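Local coordinates for protein beta-lactamase (PDB 6HUH) that probably hydrolyses beta-lactam antibiotics to substituted beta-amino acids, as a class D serine beta-lactamase that confers antibiotic resistance, at residues D123-G128 against K169-A174. Numbering follows the deposited sequence.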
loop_
_atom_site.group_PDB
_atom_site.type_symbol
_atom_site.label_atom_id
_atom_site.label_comp_id
_atom_site.label_asym_id
_atom_site.label_seq_id
_atom_site.Cartn_x
_atom_site.Cartn_y
_atom_site.Cartn_z
ATOM N N ASP A 123 12.284 25.425 9.859
ATOM C CA ASP A 123 12.695 26.788 9.496
ATOM C C ASP A 123 12.958 26.886 7.980
ATOM O O ASP A 123 12.355 27.749 7.334
ATOM C CB ASP A 123 13.960 27.218 10.255
ATOM C CG ASP A 123 13.819 27.456 11.750
ATOM O OD1 ASP A 123 12.746 27.121 12.309
ATOM O OD2 ASP A 123 14.794 27.959 12.368
ATOM N N ARG A 124 13.826 25.987 7.409
ATOM C CA ARG A 124 14.177 26.013 5.979
ATOM C C ARG A 124 12.997 25.778 5.066
ATOM O O ARG A 124 12.990 26.300 3.950
ATOM C CB ARG A 124 15.341 25.071 5.632
ATOM C CG ARG A 124 16.621 25.850 5.316
ATOM C CD ARG A 124 17.633 25.079 4.483
ATOM N NE ARG A 124 18.719 25.953 4.024
ATOM C CZ ARG A 124 19.653 25.603 3.145
ATOM N NH1 ARG A 124 19.650 24.387 2.613
ATOM N NH2 ARG A 124 20.595 26.466 2.790
ATOM N N PHE A 125 11.993 25.018 5.563
ATOM C CA PHE A 125 10.719 24.709 4.907
ATOM C C PHE A 125 9.709 25.849 5.104
ATOM O O PHE A 125 8.676 25.854 4.428
ATOM C CB PHE A 125 10.123 23.402 5.459
ATOM C CG PHE A 125 10.761 22.113 4.992
ATOM C CD1 PHE A 125 11.710 22.113 3.972
ATOM C CD2 PHE A 125 10.392 20.896 5.553
ATOM C CE1 PHE A 125 12.294 20.923 3.541
ATOM C CE2 PHE A 125 10.967 19.703 5.107
ATOM C CZ PHE A 125 11.916 19.726 4.107
ATOM N N ASP A 126 9.996 26.798 6.046
ATOM C CA ASP A 126 9.168 27.964 6.391
ATOM C C ASP A 126 7.756 27.517 6.784
ATOM O O ASP A 126 6.771 28.194 6.474
ATOM C CB ASP A 126 9.155 28.968 5.214
ATOM C CG ASP A 126 8.862 30.405 5.586
ATOM O OD1 ASP A 126 9.402 30.875 6.618
ATOM O OD2 ASP A 126 8.139 31.082 4.816
ATOM N N TYR A 127 7.673 26.356 7.448
ATOM C CA TYR A 127 6.416 25.722 7.782
ATOM C C TYR A 127 5.574 26.475 8.824
ATOM O O TYR A 127 5.850 26.404 10.023
ATOM C CB TYR A 127 6.642 24.270 8.189
ATOM C CG TYR A 127 5.403 23.408 8.081
ATOM C CD1 TYR A 127 5.032 22.828 6.863
ATOM C CD2 TYR A 127 4.608 23.151 9.196
ATOM C CE1 TYR A 127 3.891 22.033 6.755
ATOM C CE2 TYR A 127 3.462 22.357 9.099
ATOM C CZ TYR A 127 3.116 21.786 7.879
ATOM O OH TYR A 127 1.988 21.002 7.791
ATOM N N GLY A 128 4.527 27.152 8.333
ATOM C CA GLY A 128 3.563 27.899 9.135
ATOM C C GLY A 128 4.167 28.828 10.171
ATOM O O GLY A 128 4.966 29.709 9.828
ATOM N N LYS A 169 11.948 23.831 -5.129
ATOM C CA LYS A 169 12.463 24.939 -4.337
ATOM C C LYS A 169 12.981 24.507 -2.945
ATOM O O LYS A 169 13.822 25.200 -2.378
ATOM C CB LYS A 169 11.439 26.082 -4.249
ATOM C CG LYS A 169 11.379 26.903 -5.531
ATOM C CD LYS A 169 10.568 28.185 -5.360
ATOM C CE LYS A 169 10.047 28.731 -6.676
ATOM N NZ LYS A 169 8.742 28.120 -7.069
ATOM N N LEU A 170 12.523 23.362 -2.412
ATOM C CA LEU A 170 12.993 22.913 -1.090
ATOM C C LEU A 170 14.394 22.248 -1.197
ATOM O O LEU A 170 14.711 21.714 -2.266
ATOM C CB LEU A 170 11.948 22.049 -0.338
ATOM C CG LEU A 170 10.601 22.751 0.016
ATOM C CD1 LEU A 170 9.672 21.822 0.742
ATOM C CD2 LEU A 170 10.796 23.977 0.872
ATOM N N PRO A 171 15.277 22.354 -0.152
ATOM C CA PRO A 171 16.655 21.835 -0.277
ATOM C C PRO A 171 16.793 20.312 -0.202
ATOM O O PRO A 171 17.622 19.782 0.540
ATOM C CB PRO A 171 17.384 22.549 0.869
ATOM C CG PRO A 171 16.368 22.685 1.918
ATOM C CD PRO A 171 15.081 22.992 1.173
ATOM N N VAL A 172 15.960 19.608 -0.973
ATOM C CA VAL A 172 15.918 18.152 -1.033
ATOM C C VAL A 172 16.151 17.695 -2.470
ATOM O O VAL A 172 15.998 18.479 -3.408
ATOM C CB VAL A 172 14.625 17.558 -0.401
ATOM C CG1 VAL A 172 14.480 17.962 1.068
ATOM C CG2 VAL A 172 13.379 17.934 -1.183
ATOM N N SER A 173 16.551 16.431 -2.631
ATOM C CA SER A 173 16.830 15.788 -3.910
ATOM C C SER A 173 15.542 15.407 -4.661
ATOM O O SER A 173 14.449 15.421 -4.082
ATOM C CB SER A 173 17.664 14.534 -3.678
ATOM O OG SER A 173 16.884 13.528 -3.053
ATOM N N ALA A 174 15.704 15.005 -5.939
ATOM C CA ALA A 174 14.641 14.535 -6.815
ATOM C C ALA A 174 14.042 13.242 -6.247
ATOM O O ALA A 174 12.813 13.150 -6.118
ATOM C CB ALA A 174 15.193 14.296 -8.215
#
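Leu170 meets the Phe125 ring with both of its methyls, an instance of how a loop between two helices can be fitted against an aromatic side chain. Its CD1 lies over the ring in an off-centre CH-pi contact, 4.2 Å from the Phe125 centroid and 29° off the normal, while CD2 approaches obliquely, 3.7 Å from Phe125 CD1. The two side chains cross at about a right angle. With CG anti to the carbonyl carbon, beside the backbone N (chi1 -75°), the Phe125 ring is carried to the loop although the bond from CA to CB does not itself point there. Pro171, the centre of an inverse gamma turn closed by the hydrogen bond from Val172 N to Leu170 O (2.8 Å), next brings CD to the ring edge, 4.2 Å from Phe125 CE1. On the outer side, the Arg124 chain, extended from CG to NE, crosses Pro171, whose CB lies oblique to the guanidinium, 3.4 Å from Arg124 NH1. Val172 follows along the same edge: its CG1 lies near the ring plane, 4.3 Å from Phe125 CZ. Beyond it, Ser173 is the N-cap of helix 174-184, its OG hydrogen-bonded to Thr176 N. Pro56 and Leu59 of helix 56-64 also touch Phe125. The contact thus joins Arg124 and Phe125, just before the Schellman motif at Asp126, to the loop linking helices 155-166 and 174-184, a largely apolar junction within the helical part of the class D beta-lactamase fold.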